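Local coordinates for hypothetical protein Atu1540 (Agrobacterium tumefaciens str. C58, PDB 2HWJ), which is of unknown function but belongs to a putative ParB-like nuclease family and may act on nucleic acid, at the interface of chains A and B. Residues are numbered along the deposited sequence; one frame, centred on the assembly and turned at random. Chains: chain A/B, Hypothetical protein Atu1540.

All three contacts belong to one two-fold symmetric interface, in which helix 96-105 of each chain lies against helix 157-166 of the other. Contacts 1 and 2 are neighbours, their C-alpha centres about 10 Å apart: both use helix 96-105 of chain A and helix 157-166 of chain B. Contact 3, about 22 Å from contact 2 and 26 Å from contact 1, repeats contact 2 with the chains exchanged and adds B:Glu98, twin of A:Glu98 in contact 1. B:His105, A:Asp163 and A:Arg167 are turned differently from their twins. The paired helices thus join the chains at two separated places, consistent with a dimer within the deposited tetramer.

Contact 1: the interface of chains A and B. Residues chain A 91, 93-94, 98, 102, 106; chain B 164, 168, 196.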
loop_
_atom_site.group_PDB
_atom_site.type_symbol
_atom_site.label_atom_id
_atom_site.label_comp_id
_atom_site.label_asym_id
_atom_site.label_seq_id
_atom_site.Cartn_x
_atom_site.Cartn_y
_atom_site.Cartn_z
ATOM N N PHE A 91 18.151 8.383 7.566
ATOM C CA PHE A 91 17.687 9.254 8.624
ATOM C C PHE A 91 18.815 9.748 9.532
ATOM O O PHE A 91 18.581 10.257 10.644
ATOM C CB PHE A 91 16.676 8.546 9.502
ATOM C CG PHE A 91 15.529 7.981 8.791
ATOM C CD1 PHE A 91 14.811 8.706 7.902
ATOM C CD2 PHE A 91 15.143 6.693 9.043
ATOM C CE1 PHE A 91 13.728 8.179 7.223
ATOM C CE2 PHE A 91 14.031 6.145 8.382
ATOM C CZ PHE A 91 13.327 6.924 7.444
ATOM N N HIS A 93 20.355 12.315 9.562
ATOM C CA HIS A 93 20.355 13.709 10.114
ATOM C C HIS A 93 19.585 13.786 11.453
ATOM O O HIS A 93 19.645 14.773 12.134
ATOM C CB HIS A 93 19.820 14.756 9.130
ATOM C CG HIS A 93 18.475 14.428 8.617
ATOM N ND1 HIS A 93 18.212 13.257 7.942
ATOM C CD2 HIS A 93 17.279 15.065 8.745
ATOM C CE1 HIS A 93 16.914 13.196 7.657
ATOM N NE2 HIS A 93 16.325 14.289 8.121
ATOM N N LEU A 94 18.831 12.775 11.826
ATOM C CA LEU A 94 18.059 12.903 13.070
ATOM C C LEU A 94 18.837 12.577 14.370
ATOM O O LEU A 94 19.697 11.670 14.390
ATOM C CB LEU A 94 16.798 12.008 12.999
ATOM C CG LEU A 94 15.975 12.225 11.729
ATOM C CD1 LEU A 94 14.748 11.371 11.630
ATOM C CD2 LEU A 94 15.579 13.698 11.531
ATOM N N GLU A 98 14.244 11.479 17.903
ATOM C CA GLU A 98 13.416 11.735 16.773
ATOM C C GLU A 98 13.477 10.508 15.847
ATOM O O GLU A 98 12.467 10.027 15.359
ATOM C CB GLU A 98 13.834 13.024 16.113
ATOM C CG GLU A 98 12.935 13.342 14.985
ATOM C CD GLU A 98 13.056 14.746 14.503
ATOM O OE1 GLU A 98 14.144 15.354 14.645
ATOM O OE2 GLU A 98 12.061 15.240 13.926
ATOM N N VAL A 102 10.378 8.506 14.250
ATOM C CA VAL A 102 10.112 8.459 12.838
ATOM C C VAL A 102 10.030 6.990 12.388
ATOM O O VAL A 102 9.088 6.632 11.606
ATOM C CB VAL A 102 11.116 9.270 12.074
ATOM C CG1 VAL A 102 11.208 8.862 10.679
ATOM C CG2 VAL A 102 10.688 10.693 12.123
ATOM N N ARG A 106 6.880 5.093 10.877
ATOM C CA ARG A 106 6.898 4.541 9.576
ATOM C C ARG A 106 6.874 3.034 9.640
ATOM O O ARG A 106 7.075 2.388 8.613
ATOM C CB ARG A 106 8.080 5.082 8.792
ATOM C CG ARG A 106 7.640 6.334 8.028
ATOM C CD ARG A 106 8.770 7.283 7.915
ATOM N NE ARG A 106 9.806 6.713 7.047
ATOM C CZ ARG A 106 10.017 7.166 5.816
ATOM N NH1 ARG A 106 9.277 8.163 5.361
ATOM N NH2 ARG A 106 10.944 6.622 5.056
ATOM N N PHE B 164 7.744 16.573 13.954
ATOM C CA PHE B 164 8.868 17.298 13.433
ATOM C C PHE B 164 8.816 18.774 13.894
ATOM O O PHE B 164 9.826 19.277 14.412
ATOM C CB PHE B 164 8.857 17.122 11.931
ATOM C CG PHE B 164 9.828 17.979 11.209
ATOM C CD1 PHE B 164 11.136 17.590 11.062
ATOM C CD2 PHE B 164 9.414 19.149 10.594
ATOM C CE1 PHE B 164 11.998 18.370 10.358
ATOM C CE2 PHE B 164 10.328 19.950 9.883
ATOM C CZ PHE B 164 11.553 19.578 9.767
ATOM N N ARG B 168 10.993 21.733 16.902
ATOM C CA ARG B 168 11.774 22.796 16.265
ATOM C C ARG B 168 11.087 24.181 16.308
ATOM O O ARG B 168 11.601 25.127 15.705
ATOM C CB ARG B 168 12.094 22.409 14.785
ATOM C CG ARG B 168 13.232 21.468 14.504
ATOM C CD ARG B 168 12.998 20.793 13.119
ATOM N NE ARG B 168 13.911 19.670 12.937
ATOM C CZ ARG B 168 13.659 18.398 13.279
ATOM N NH1 ARG B 168 12.464 18.025 13.781
ATOM N NH2 ARG B 168 14.601 17.470 13.093
ATOM N N HIS B 196 12.734 13.623 5.092
ATOM C CA HIS B 196 12.438 12.243 5.453
ATOM C C HIS B 196 10.962 12.101 5.690
ATOM O O HIS B 196 10.530 10.957 5.801
ATOM C CB HIS B 196 13.180 11.818 6.734
ATOM C CG HIS B 196 12.854 12.687 7.884
ATOM N ND1 HIS B 196 13.306 13.981 7.986
ATOM C CD2 HIS B 196 11.974 12.516 8.900
ATOM C CE1 HIS B 196 12.784 14.529 9.061
ATOM N NE2 HIS B 196 11.971 13.664 9.636
HETATM O O HOH W 1 10.526 14.303 11.840
#
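This patch of a two-fold symmetric, homomeric interface joins chain A to chain B through an ion pair and an inserted histidine, and may help to hold a dimer within the deposited assembly. A:Glu98, on helix 96-105, meets B:Arg168, just beyond helix 157-166, in an end-on bidentate salt bridge. NH2 of B:Arg168 bonds OE1 of A:Glu98 at 2.7 Å, and NH1 bonds OE2 at 2.8 Å, both on the syn sides of the carboxylate, whose plane is turned 40° from the guanidinium. NH1 also donates to the backbone O of B:Phe164; CE1 of that ring lies over the guanidinium centre, the two planes nearly parallel, which probably helps to hold its rotation. B:His196 enters a pocket of chain A. Its CG lies between backbone N and carbonyl carbon (chi1 58°), with CB of B:His196 packing 3.7 Å from CD1 of A:Phe91. The imidazole has A:Leu94 CD2 over one face, while A:Val102 CG2 approaches CD2. The A:His93 ring turns its edge to the B:His196 ring, the planes 59° apart. B:His196 ND1 lies in the A:His93 plane, 3.0 Å from NE2, but that NE2 stands well above the B:His196 ring: a possible, bent hydrogen bond. A:Arg106 NH1 probably donates to the backbone O of B:His196. NE2 of B:His196 makes a nearly straight hydrogen bond of 2.7 Å to water 1, which also bonds OE2 of A:Glu98.

Contact 2: the interface of chains A and B. Residues chain A 101, 105; chain B 110, 156, 159-160, 163, 167.
A:His105 reaches across to chain B and makes the polar link of this patch: its NE2 donates to the backbone O of B:Phe156 at 3.2 Å. The bond is fairly straight at the hydrogen, 165°, and the oxygen lies in the imidazole plane, but the bond is long and its donor stands 52° out of the carbonyl plane, not on a lone pair. Packing follows from the same placement. CE1 of A:His105 sits 3.3 Å from CA of B:Gly160, where the lack of a side chain lets the imidazole edge come close to the helix backbone. The phenol OH of B:Tyr110 approaches CE1 of A:His105 at 3.5 Å. Within chain B, CE1 of B:Tyr110 lies over a face of the B:Phe159 ring, and CB of B:Tyr110 over a face of B:Phe156, so these aromatics back the tyrosine. Charged groups stand at longer range. With CG anti to the carbonyl carbon (chi1 -53°), B:Asp163 brings OD2 to the imidazole edge, 3.8 Å from ND1 of A:His105, the two planes steeply inclined; its charge might favour a protonated histidine. In the fold, A:Ser101 and A:His105 project from helix 96-105 against helix 157-166, with B:Phe156 from the loop just before it, B:Arg167 just after it and B:Tyr110 from another loop.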
loop_
_atom_site.group_PDB
_atom_site.type_symbol
_atom_site.label_atom_id
_atom_site.label_comp_id
_atom_site.label_asym_id
_atom_site.label_seq_id
_atom_site.Cartn_x
_atom_site.Cartn_y
_atom_site.Cartn_z
ATOM N N SER A 101 11.052 7.652 16.957
ATOM C CA SER A 101 9.751 8.156 16.578
ATOM C C SER A 101 9.464 8.029 15.087
ATOM O O SER A 101 8.425 7.489 14.691
ATOM C CB SER A 101 9.628 9.616 17.000
ATOM O OG SER A 101 8.531 10.221 16.391
ATOM N N HIS A 105 6.917 5.516 13.482
ATOM C CA HIS A 105 5.844 6.132 12.748
ATOM C C HIS A 105 5.754 5.532 11.379
ATOM O O HIS A 105 4.713 5.551 10.755
ATOM C CB HIS A 105 6.191 7.589 12.564
ATOM C CG HIS A 105 5.024 8.483 12.532
ATOM N ND1 HIS A 105 4.806 9.447 13.499
ATOM C CD2 HIS A 105 4.018 8.606 11.625
ATOM C CE1 HIS A 105 3.689 10.102 13.209
ATOM N NE2 HIS A 105 3.189 9.615 12.073
ATOM N N TYR B 110 -4.002 5.642 17.248
ATOM C CA TYR B 110 -2.928 6.594 17.335
ATOM C C TYR B 110 -2.898 6.977 18.828
ATOM O O TYR B 110 -3.446 8.015 19.251
ATOM C CB TYR B 110 -3.196 7.846 16.433
ATOM C CG TYR B 110 -1.936 8.596 16.292
ATOM C CD1 TYR B 110 -1.775 9.839 16.853
ATOM C CD2 TYR B 110 -0.818 7.979 15.648
ATOM C CE1 TYR B 110 -0.543 10.509 16.789
ATOM C CE2 TYR B 110 0.429 8.607 15.567
ATOM C CZ TYR B 110 0.549 9.880 16.154
ATOM O OH TYR B 110 1.773 10.475 16.077
ATOM N N PHE B 156 -1.743 8.827 9.459
ATOM C CA PHE B 156 -1.373 9.673 10.585
ATOM C C PHE B 156 -0.281 10.594 10.207
ATOM O O PHE B 156 0.537 11.056 10.983
ATOM C CB PHE B 156 -1.072 8.832 11.805
ATOM C CG PHE B 156 -2.255 8.091 12.291
ATOM C CD1 PHE B 156 -2.310 6.696 12.185
ATOM C CD2 PHE B 156 -3.348 8.784 12.804
ATOM C CE1 PHE B 156 -3.463 5.974 12.616
ATOM C CE2 PHE B 156 -4.504 8.100 13.235
ATOM C CZ PHE B 156 -4.563 6.683 13.152
ATOM N N PHE B 159 0.293 13.755 11.846
ATOM C CA PHE B 159 0.954 13.734 13.146
ATOM C C PHE B 159 2.459 13.584 12.977
ATOM O O PHE B 159 3.259 14.110 13.775
ATOM C CB PHE B 159 0.373 12.695 14.071
ATOM C CG PHE B 159 -0.919 13.125 14.723
ATOM C CD1 PHE B 159 -2.150 12.699 14.209
ATOM C CD2 PHE B 159 -0.907 13.999 15.811
ATOM C CE1 PHE B 159 -3.348 13.098 14.829
ATOM C CE2 PHE B 159 -2.064 14.411 16.459
ATOM C CZ PHE B 159 -3.297 13.952 16.011
ATOM N N GLY B 160 2.867 12.960 11.883
ATOM C CA GLY B 160 4.285 12.911 11.617
ATOM C C GLY B 160 4.921 14.293 11.480
ATOM O O GLY B 160 6.042 14.527 11.945
ATOM N N ASP B 163 5.112 16.144 14.855
ATOM C CA ASP B 163 6.235 15.779 15.660
ATOM C C ASP B 163 7.506 16.513 15.236
ATOM O O ASP B 163 8.201 17.117 16.043
ATOM C CB ASP B 163 6.381 14.255 15.803
ATOM C CG ASP B 163 5.034 13.552 16.318
ATOM O OD1 ASP B 163 4.160 14.131 17.052
ATOM O OD2 ASP B 163 4.839 12.365 15.957
ATOM N N ARG B 167 9.492 19.750 17.815
ATOM C CA ARG B 167 10.882 19.695 18.208
ATOM C C ARG B 167 11.620 20.871 17.690
ATOM O O ARG B 167 12.769 20.984 17.952
ATOM C CB ARG B 167 11.548 18.488 17.550
ATOM C CG ARG B 167 11.174 17.226 18.213
ATOM C CD ARG B 167 11.605 16.010 17.507
ATOM N NE ARG B 167 11.701 14.951 18.503
ATOM C CZ ARG B 167 10.861 13.939 18.597
ATOM N NH1 ARG B 167 9.847 13.847 17.745
ATOM N NH2 ARG B 167 11.052 13.033 19.536
#

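Contact 3: the interface of chains A and B. Residues chain A 110, 159-160, 163, 167; chain B 98, 101, 105.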
loop_
_atom_site.group_PDB
_atom_site.type_symbol
_atom_site.label_atom_id
_atom_site.label_comp_id
_atom_site.label_asym_id
_atom_site.label_seq_id
_atom_site.Cartn_x
_atom_site.Cartn_y
_atom_site.Cartn_z
ATOM N N TYR A 110 9.525 -2.912 15.903
ATOM C CA TYR A 110 8.509 -3.779 16.423
ATOM C C TYR A 110 8.892 -4.067 17.838
ATOM O O TYR A 110 9.429 -5.112 18.131
ATOM C CB TYR A 110 8.396 -5.063 15.605
ATOM C CG TYR A 110 7.207 -5.884 15.995
ATOM C CD1 TYR A 110 7.356 -7.125 16.670
ATOM C CD2 TYR A 110 5.896 -5.388 15.787
ATOM C CE1 TYR A 110 6.249 -7.902 17.084
ATOM C CE2 TYR A 110 4.746 -6.154 16.138
ATOM C CZ TYR A 110 4.942 -7.412 16.812
ATOM O OH TYR A 110 3.812 -8.161 17.168
ATOM N N PHE A 159 3.654 -11.692 13.211
ATOM C CA PHE A 159 3.491 -11.361 14.576
ATOM C C PHE A 159 2.015 -11.224 14.991
ATOM O O PHE A 159 1.667 -11.483 16.154
ATOM C CB PHE A 159 4.362 -10.165 14.939
ATOM C CG PHE A 159 5.766 -10.566 15.364
ATOM C CD1 PHE A 159 6.879 -10.222 14.593
ATOM C CD2 PHE A 159 5.969 -11.352 16.518
ATOM C CE1 PHE A 159 8.176 -10.617 14.999
ATOM C CE2 PHE A 159 7.258 -11.754 16.934
ATOM C CZ PHE A 159 8.359 -11.367 16.179
ATOM N N GLY A 160 1.152 -10.894 14.024
ATOM C CA GLY A 160 -0.306 -10.880 14.217
ATOM C C GLY A 160 -0.879 -12.251 14.463
ATOM O O GLY A 160 -1.672 -12.466 15.383
ATOM N N ASP A 163 0.388 -13.449 17.899
ATOM C CA ASP A 163 -0.398 -12.988 18.994
ATOM C C ASP A 163 -1.765 -13.759 19.081
ATOM O O ASP A 163 -2.200 -14.188 20.141
ATOM C CB ASP A 163 -0.510 -11.461 18.954
ATOM C CG ASP A 163 -1.712 -10.945 19.788
ATOM O OD1 ASP A 163 -1.807 -11.319 21.006
ATOM O OD2 ASP A 163 -2.586 -10.189 19.260
ATOM N N ARG A 167 -2.751 -16.451 22.498
ATOM C CA ARG A 167 -3.860 -16.307 23.447
ATOM C C ARG A 167 -4.755 -17.548 23.487
ATOM O O ARG A 167 -5.703 -17.593 24.204
ATOM C CB ARG A 167 -4.663 -15.060 23.128
ATOM C CG ARG A 167 -3.822 -13.927 22.620
ATOM C CD ARG A 167 -4.650 -12.743 22.170
ATOM N NE ARG A 167 -4.836 -11.872 23.301
ATOM C CZ ARG A 167 -4.396 -10.621 23.396
ATOM N NH1 ARG A 167 -3.729 -10.057 22.408
ATOM N NH2 ARG A 167 -4.639 -9.931 24.509
ATOM N N GLU B 98 -7.364 -8.174 22.958
ATOM C CA GLU B 98 -7.026 -8.664 21.602
ATOM C C GLU B 98 -7.383 -7.572 20.583
ATOM O O GLU B 98 -6.510 -7.135 19.818
ATOM C CB GLU B 98 -7.673 -10.026 21.271
ATOM C CG GLU B 98 -7.160 -10.674 19.991
ATOM C CD GLU B 98 -7.425 -12.198 19.852
ATOM O OE1 GLU B 98 -8.400 -12.759 20.440
ATOM O OE2 GLU B 98 -6.662 -12.851 19.095
ATOM N N SER B 101 -4.826 -4.748 20.496
ATOM C CA SER B 101 -3.706 -5.375 19.864
ATOM C C SER B 101 -3.879 -5.399 18.370
ATOM O O SER B 101 -2.988 -4.984 17.622
ATOM C CB SER B 101 -3.642 -6.795 20.371
ATOM O OG SER B 101 -2.638 -7.547 19.721
ATOM N N HIS B 105 -1.849 -3.355 15.419
ATOM C CA HIS B 105 -1.267 -4.024 14.275
ATOM C C HIS B 105 -1.893 -3.497 12.942
ATOM O O HIS B 105 -1.197 -3.300 11.981
ATOM C CB HIS B 105 -1.326 -5.556 14.480
ATOM C CG HIS B 105 -0.362 -6.066 15.528
ATOM N ND1 HIS B 105 0.240 -7.305 15.452
ATOM C CD2 HIS B 105 0.123 -5.489 16.657
ATOM C CE1 HIS B 105 1.032 -7.480 16.495
ATOM N NE2 HIS B 105 0.987 -6.387 17.236
#
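Helix 96-105 of chain B meets helix 157-166 of chain A, joined by A:Arg167 just past that helix and by A:Tyr110 from a loop. The hydroxyl OG of B:Ser101 donates to the carboxylate OD2 of A:Asp163 at 2.7 Å, coming from well above the carboxylate plane. A:Asp163 turns its CG anti to the backbone N (chi1 160°), which carries the carboxylate toward both the serine and A:Arg167. OD1 of A:Asp163 takes an intrachain salt bridge from NH1 of A:Arg167 at 2.7 Å on the syn lone pair, though bent and tilted from the guanidinium plane, so one carboxylate couples serine to arginine. A:Arg167 and B:Glu98 run antiparallel alongside each other; the arginine bends at chi3 (90°) and lays one guanidinium face over CA of B:Glu98, while CD of A:Arg167 packs 3.7 Å from CD of B:Glu98. NE of A:Arg167 is 4.7 Å from OE1 of B:Glu98, and any attraction between them would act at a distance. Beyond the serine, the B:His105 and A:Tyr110 side chains stand nearly perpendicular, CE1 of the histidine at the phenol edge, and N of A:Gly160 lies at the imidazole edge. Together these contacts probably fix the register of the two helices and help to hold the chains as a pair.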